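Long-range contact in putative sensory box/GGDEF family protein (Vibrio parahaemolyticus, PDB 3LID), which forms the extracellular PDC-fold sensor domain of a membrane signalling protein that is probably a diguanylate cyclase, making cyclic di-GMP from GTP: residues S41-R55 / M156-L170. Residues are numbered along the deposited sequence; the frame is centred on the assembly and turned at random.
Sequences SDLLGHSQSLYDYLR and MPISVNDVRQGYLVL. With EDO (1,2-ethanediol), chain I.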
loop_
_atom_site.group_PDB
_atom_site.type_symbol
_atom_site.label_atom_id
_atom_site.label_comp_id
_atom_site.label_asym_id
_atom_site.label_seq_id
_atom_site.Cartn_x
_atom_site.Cartn_y
_atom_site.Cartn_z
ATOM N N SER A 41 13.373 2.438 5.656
ATOM C CA SER A 41 13.542 0.991 6.090
ATOM C C SER A 41 15.036 0.729 6.347
ATOM O O SER A 41 15.417 0.020 7.346
ATOM C CB SER A 41 13.080 0.047 4.987
ATOM O OG SER A 41 11.688 0.276 4.834
ATOM N N ASP A 42 15.875 1.242 5.456
ATOM C CA ASP A 42 17.334 1.097 5.641
ATOM C C ASP A 42 17.801 1.760 6.952
ATOM O O ASP A 42 18.621 1.180 7.699
ATOM C CB ASP A 42 18.047 1.691 4.445
ATOM C CG ASP A 42 19.585 1.732 4.635
ATOM O OD1 ASP A 42 20.189 0.664 4.596
ATOM O OD2 ASP A 42 20.147 2.830 4.849
ATOM N N LEU A 43 17.297 2.970 7.272
ATOM C CA LEU A 43 17.704 3.657 8.518
ATOM C C LEU A 43 17.198 2.850 9.700
ATOM O O LEU A 43 17.954 2.667 10.680
ATOM C CB LEU A 43 17.112 5.058 8.595
ATOM C CG LEU A 43 17.904 6.052 7.678
ATOM C CD1 LEU A 43 17.079 7.285 7.455
ATOM C CD2 LEU A 43 19.218 6.440 8.377
ATOM N N LEU A 44 15.958 2.310 9.640
ATOM C CA LEU A 44 15.534 1.590 10.852
ATOM C C LEU A 44 16.338 0.272 11.053
ATOM O O LEU A 44 16.592 -0.148 12.173
ATOM C CB LEU A 44 14.064 1.199 10.710
ATOM C CG LEU A 44 13.124 2.441 10.816
ATOM C CD1 LEU A 44 11.701 2.025 10.363
ATOM C CD2 LEU A 44 13.099 2.959 12.223
ATOM N N GLY A 45 16.743 -0.320 9.964
ATOM C CA GLY A 45 17.412 -1.601 10.050
ATOM C C GLY A 45 18.837 -1.402 10.533
ATOM O O GLY A 45 19.430 -2.343 11.047
ATOM N N HIS A 46 19.379 -0.218 10.380
ATOM C CA HIS A 46 20.763 0.084 10.798
ATOM C C HIS A 46 20.829 1.044 11.988
ATOM O O HIS A 46 21.830 1.768 12.172
ATOM C CB HIS A 46 21.588 0.572 9.583
ATOM C CG HIS A 46 21.882 -0.505 8.591
ATOM N ND1 HIS A 46 21.117 -0.731 7.451
ATOM C CD2 HIS A 46 22.833 -1.475 8.602
ATOM C CE1 HIS A 46 21.601 -1.779 6.805
ATOM N NE2 HIS A 46 22.649 -2.231 7.472
ATOM N N SER A 47 19.828 1.050 12.845
ATOM C CA SER A 47 19.730 2.094 13.804
ATOM C C SER A 47 20.421 1.669 15.092
ATOM O O SER A 47 20.482 0.479 15.468
ATOM C CB SER A 47 18.283 2.470 14.078
ATOM O OG SER A 47 17.699 1.632 14.989
ATOM N N GLN A 48 20.983 2.660 15.712
ATOM C CA GLN A 48 21.667 2.441 16.994
ATOM C C GLN A 48 20.709 1.896 18.082
ATOM O O GLN A 48 21.079 0.998 18.875
ATOM C CB GLN A 48 22.232 3.784 17.479
ATOM C CG GLN A 48 23.118 3.644 18.738
ATOM C CD GLN A 48 24.393 2.940 18.395
ATOM O OE1 GLN A 48 25.130 3.369 17.491
ATOM N NE2 GLN A 48 24.681 1.846 19.101
ATOM N N SER A 49 19.494 2.424 18.133
ATOM C CA SER A 49 18.540 2.011 19.158
ATOM C C SER A 49 18.176 0.542 18.958
ATOM O O SER A 49 17.983 -0.194 19.904
ATOM C CB SER A 49 17.298 2.932 19.198
ATOM O OG SER A 49 16.682 3.109 17.918
ATOM N N LEU A 50 18.044 0.107 17.700
ATOM C CA LEU A 50 17.700 -1.298 17.516
ATOM C C LEU A 50 18.937 -2.166 17.889
ATOM O O LEU A 50 18.805 -3.198 18.587
ATOM C CB LEU A 50 17.273 -1.588 16.062
ATOM C CG LEU A 50 17.062 -3.033 15.660
ATOM C CD1 LEU A 50 15.925 -3.651 16.476
ATOM C CD2 LEU A 50 16.772 -3.106 14.111
ATOM N N TYR A 51 20.115 -1.718 17.470
ATOM C CA TYR A 51 21.367 -2.429 17.767
ATOM C C TYR A 51 21.520 -2.566 19.283
ATOM O O TYR A 51 21.760 -3.673 19.797
ATOM C CB TYR A 51 22.483 -1.627 17.207
ATOM C CG TYR A 51 23.785 -2.217 17.616
ATOM C CD1 TYR A 51 24.270 -3.342 16.998
ATOM C CD2 TYR A 51 24.523 -1.640 18.674
ATOM C CE1 TYR A 51 25.516 -3.890 17.395
ATOM C CE2 TYR A 51 25.749 -2.170 19.080
ATOM C CZ TYR A 51 26.233 -3.287 18.431
ATOM O OH TYR A 51 27.432 -3.836 18.853
ATOM N N ASP A 52 21.305 -1.467 19.989
ATOM C CA ASP A 52 21.436 -1.535 21.474
ATOM C C ASP A 52 20.513 -2.540 22.118
ATOM O O ASP A 52 20.935 -3.310 23.057
ATOM C CB ASP A 52 21.234 -0.167 22.139
ATOM C CG ASP A 52 22.319 0.851 21.745
ATOM O OD1 ASP A 52 23.428 0.486 21.250
ATOM O OD2 ASP A 52 22.061 2.056 21.944
ATOM N N TYR A 53 19.253 -2.546 21.691
ATOM C CA TYR A 53 18.294 -3.464 22.182
ATOM C C TYR A 53 18.721 -4.933 21.856
ATOM O O TYR A 53 18.573 -5.810 22.718
ATOM C CB TYR A 53 16.884 -3.146 21.581
ATOM C CG TYR A 53 15.870 -4.230 21.781
ATOM C CD1 TYR A 53 15.312 -4.470 23.066
ATOM C CD2 TYR A 53 15.530 -5.084 20.709
ATOM C CE1 TYR A 53 14.356 -5.547 23.244
ATOM C CE2 TYR A 53 14.615 -6.107 20.856
ATOM C CZ TYR A 53 14.043 -6.352 22.122
ATOM O OH TYR A 53 13.110 -7.374 22.226
ATOM N N LEU A 54 19.111 -5.203 20.627
ATOM C CA LEU A 54 19.421 -6.587 20.280
ATOM C C LEU A 54 20.673 -7.059 21.086
ATOM O O LEU A 54 20.803 -8.241 21.420
ATOM C CB LEU A 54 19.688 -6.733 18.785
ATOM C CG LEU A 54 18.398 -6.388 17.959
ATOM C CD1 LEU A 54 18.828 -6.534 16.537
ATOM C CD2 LEU A 54 17.267 -7.365 18.350
ATOM N N ARG A 55 21.593 -6.171 21.324
ATOM C CA ARG A 55 22.775 -6.545 22.169
ATOM C C ARG A 55 22.379 -6.774 23.621
ATOM O O ARG A 55 22.885 -7.709 24.267
ATOM C CB ARG A 55 23.857 -5.473 22.183
ATOM C CG ARG A 55 24.431 -5.068 20.860
ATOM C CD ARG A 55 24.891 -6.209 20.042
ATOM N NE ARG A 55 25.654 -7.215 20.804
ATOM C CZ ARG A 55 26.906 -7.051 21.244
ATOM N NH1 ARG A 55 27.552 -5.919 21.029
ATOM N NH2 ARG A 55 27.507 -8.036 21.885
ATOM N N MET A 156 13.286 -7.379 6.568
ATOM C CA MET A 156 14.754 -7.255 6.579
ATOM C C MET A 156 15.267 -8.103 7.753
ATOM O O MET A 156 15.077 -7.712 8.927
ATOM C CB MET A 156 15.110 -5.756 6.743
ATOM C CG MET A 156 16.616 -5.455 6.765
ATOM S SD MET A 156 16.866 -3.761 7.146
ATOM C CE MET A 156 18.616 -3.948 7.170
ATOM N N PRO A 157 15.997 -9.178 7.445
ATOM C CA PRO A 157 16.640 -9.939 8.578
ATOM C C PRO A 157 17.774 -9.062 9.145
ATOM O O PRO A 157 18.471 -8.347 8.382
ATOM C CB PRO A 157 17.227 -11.182 7.920
ATOM C CG PRO A 157 16.451 -11.231 6.522
ATOM C CD PRO A 157 16.235 -9.806 6.134
ATOM N N ILE A 158 17.940 -9.072 10.488
ATOM C CA ILE A 158 18.857 -8.191 11.147
ATOM C C ILE A 158 19.864 -9.139 11.891
ATOM O O ILE A 158 19.441 -10.052 12.567
ATOM C CB ILE A 158 18.184 -7.309 12.234
ATOM C CG1 ILE A 158 17.079 -6.404 11.575
ATOM C CG2 ILE A 158 19.333 -6.392 12.881
ATOM C CD1 ILE A 158 17.626 -5.524 10.426
ATOM N N SER A 159 21.146 -8.857 11.696
ATOM C CA SER A 159 22.191 -9.707 12.317
ATOM C C SER A 159 23.126 -8.861 13.196
ATOM O O SER A 159 23.241 -7.616 13.072
ATOM C CB SER A 159 22.978 -10.468 11.258
ATOM O OG SER A 159 23.701 -9.575 10.404
ATOM N N VAL A 160 23.826 -9.547 14.109
ATOM C CA VAL A 160 24.827 -8.896 15.015
ATOM C C VAL A 160 26.021 -9.861 14.931
ATOM O O VAL A 160 25.826 -11.075 15.191
ATOM C CB VAL A 160 24.347 -8.818 16.458
ATOM C CG1 VAL A 160 25.496 -8.393 17.390
ATOM C CG2 VAL A 160 23.199 -7.814 16.596
ATOM N N ASN A 161 27.172 -9.336 14.501
ATOM C CA ASN A 161 28.367 -10.191 14.286
ATOM C C ASN A 161 28.025 -11.332 13.375
ATOM O O ASN A 161 28.418 -12.466 13.602
ATOM C CB ASN A 161 28.887 -10.707 15.646
ATOM C CG ASN A 161 29.541 -9.644 16.441
ATOM O OD1 ASN A 161 29.178 -9.345 17.638
ATOM N ND2 ASN A 161 30.461 -8.998 15.820
ATOM N N ASP A 162 27.213 -11.060 12.329
ATOM C CA ASP A 162 26.822 -12.097 11.395
ATOM C C ASP A 162 25.880 -13.173 11.866
ATOM O O ASP A 162 25.607 -14.077 11.129
ATOM C CB ASP A 162 28.014 -12.724 10.667
ATOM C CG ASP A 162 28.855 -11.664 9.959
ATOM O OD1 ASP A 162 28.292 -10.899 9.117
ATOM O OD2 ASP A 162 30.066 -11.522 10.296
ATOM N N VAL A 163 25.306 -13.038 13.069
ATOM C CA VAL A 163 24.376 -14.003 13.539
ATOM C C VAL A 163 22.969 -13.359 13.504
ATOM O O VAL A 163 22.743 -12.326 14.135
ATOM C CB VAL A 163 24.692 -14.392 15.017
ATOM C CG1 VAL A 163 23.662 -15.387 15.554
ATOM C CG2 VAL A 163 26.195 -14.980 15.072
ATOM N N ARG A 164 22.087 -14.007 12.762
ATOM C CA ARG A 164 20.728 -13.444 12.618
ATOM C C ARG A 164 20.034 -13.395 13.970
ATOM O O ARG A 164 20.011 -14.400 14.736
ATOM C CB ARG A 164 19.921 -14.317 11.657
ATOM C CG ARG A 164 18.574 -13.599 11.317
ATOM C CD ARG A 164 17.858 -14.404 10.194
ATOM N NE ARG A 164 18.660 -14.171 8.986
ATOM C CZ ARG A 164 18.290 -14.564 7.778
ATOM N NH1 ARG A 164 17.128 -15.152 7.585
ATOM N NH2 ARG A 164 19.076 -14.271 6.736
ATOM N N GLN A 165 19.498 -12.215 14.311
ATOM C CA GLN A 165 18.728 -12.002 15.555
ATOM C C GLN A 165 17.209 -12.066 15.364
ATOM O O GLN A 165 16.446 -12.287 16.304
ATOM C CB GLN A 165 19.089 -10.631 16.156
ATOM C CG GLN A 165 20.626 -10.543 16.448
ATOM C CD GLN A 165 21.054 -11.667 17.457
ATOM O OE1 GLN A 165 20.553 -11.685 18.579
ATOM N NE2 GLN A 165 21.984 -12.542 17.071
ATOM N N GLY A 166 16.792 -11.864 14.130
ATOM C CA GLY A 166 15.337 -11.751 13.879
ATOM C C GLY A 166 15.118 -10.924 12.594
ATOM O O GLY A 166 15.987 -10.766 11.772
ATOM N N TYR A 167 13.917 -10.360 12.531
ATOM C CA TYR A 167 13.473 -9.679 11.307
ATOM C C TYR A 167 12.831 -8.387 11.670
ATOM O O TYR A 167 11.947 -8.345 12.523
ATOM C CB TYR A 167 12.417 -10.562 10.585
ATOM C CG TYR A 167 13.021 -11.922 10.281
ATOM C CD1 TYR A 167 13.694 -12.137 9.069
ATOM C CD2 TYR A 167 12.920 -12.964 11.196
ATOM C CE1 TYR A 167 14.323 -13.387 8.805
ATOM C CE2 TYR A 167 13.553 -14.207 10.966
ATOM C CZ TYR A 167 14.244 -14.389 9.746
ATOM O OH TYR A 167 14.842 -15.591 9.509
ATOM N N LEU A 168 13.249 -7.322 10.989
ATOM C CA LEU A 168 12.479 -6.066 11.034
ATOM C C LEU A 168 11.352 -6.175 10.013
ATOM O O LEU A 168 11.605 -6.558 8.879
ATOM C CB LEU A 168 13.411 -4.939 10.626
ATOM C CG LEU A 168 12.748 -3.585 10.479
ATOM C CD1 LEU A 168 12.315 -3.094 11.878
ATOM C CD2 LEU A 168 13.759 -2.545 9.890
ATOM N N VAL A 169 10.126 -5.828 10.414
ATOM C CA VAL A 169 8.986 -5.909 9.525
ATOM C C VAL A 169 8.230 -4.609 9.639
ATOM O O VAL A 169 7.869 -4.171 10.749
ATOM C CB VAL A 169 8.013 -7.029 9.961
ATOM C CG1 VAL A 169 6.820 -7.095 9.008
ATOM C CG2 VAL A 169 8.750 -8.404 9.947
ATOM N N LEU A 170 7.939 -3.992 8.481
ATOM C CA LEU A 170 7.212 -2.718 8.524
ATOM C C LEU A 170 5.952 -2.885 7.694
ATOM O O LEU A 170 6.046 -3.311 6.572
ATOM C CB LEU A 170 8.098 -1.607 7.832
ATOM C CG LEU A 170 9.594 -1.684 8.224
ATOM C CD1 LEU A 170 10.394 -0.703 7.370
ATOM C CD2 LEU A 170 9.645 -1.307 9.730
HETATM C C1 EDO I . 24.438 -10.763 21.544
HETATM O O1 EDO I . 25.409 -9.804 21.049
HETATM C C2 EDO I . 23.196 -10.784 20.643
HETATM O O2 EDO I . 23.184 -9.522 19.898
HETATM O O HOH W 1 18.984 -10.150 20.267
#
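The last turn of the long helix 9-45 and the whole of the short helix 48-55 lie on one face of the hairpin 156-170; the axis of helix 41-45 makes 145° with that of strand 163-170, and the axis of helix 48-55 makes 63° with that of strand 156-160. Gly-45 makes the close approach possible: lacking a side chain, it lets Met-156 lay SD 3.7 Å from Gly-45 CA. CG of Met-156 stands anti to the backbone N (chi1 -180°) and the chain stays extended beyond it, so that Met-156 CE comes to 3.7 Å from His-46 CE1. The imidazole is itself steadied by ND1, which donates in the ring plane to Asp-42 O. Leu-168 reaches the same glycine with CD2, while Leu-170 fits between Ser-41 and Leu-44; the Ser-41 hydroxyl is satisfied within its own helix, by Ile-37 O.

Beyond the turn, Ser-47, the N-cap of helix 48-55, accepts from Leu-50 N through its OG, and Leu-50 meets Ile-158 tip to tip. Leu-54 crosses Ile-158 at about a right angle, Leu-54 CD1 lying 3.7 Å from Ile-158 CG2, and also touches Gln-165 CB. Branched Ile-158 suits this place because CD1 serves Gly-45 and CG2 serves Leu-54. At the hairpin end, Arg-55 lays its aliphatic CD 3.5 Å from Val-160 CG1, its bent chain leaving NE and NH2 to hold O1 of an ethanediol, probably from the crystallisation liquor, whose O2 donates to Leu-54 O. A classic bulge sets Gln-165 and Gly-166 opposite Ile-158, and one water links the segments by donating to Gln-165 OE1 and Leu-54 O.

The chemistry thus grades from apolar side chains, which fasten the helices to strands 150-160 and 163-173 of the PDC sensor domain by dispersion and hydrophobic burial, to a polar margin bridged by water.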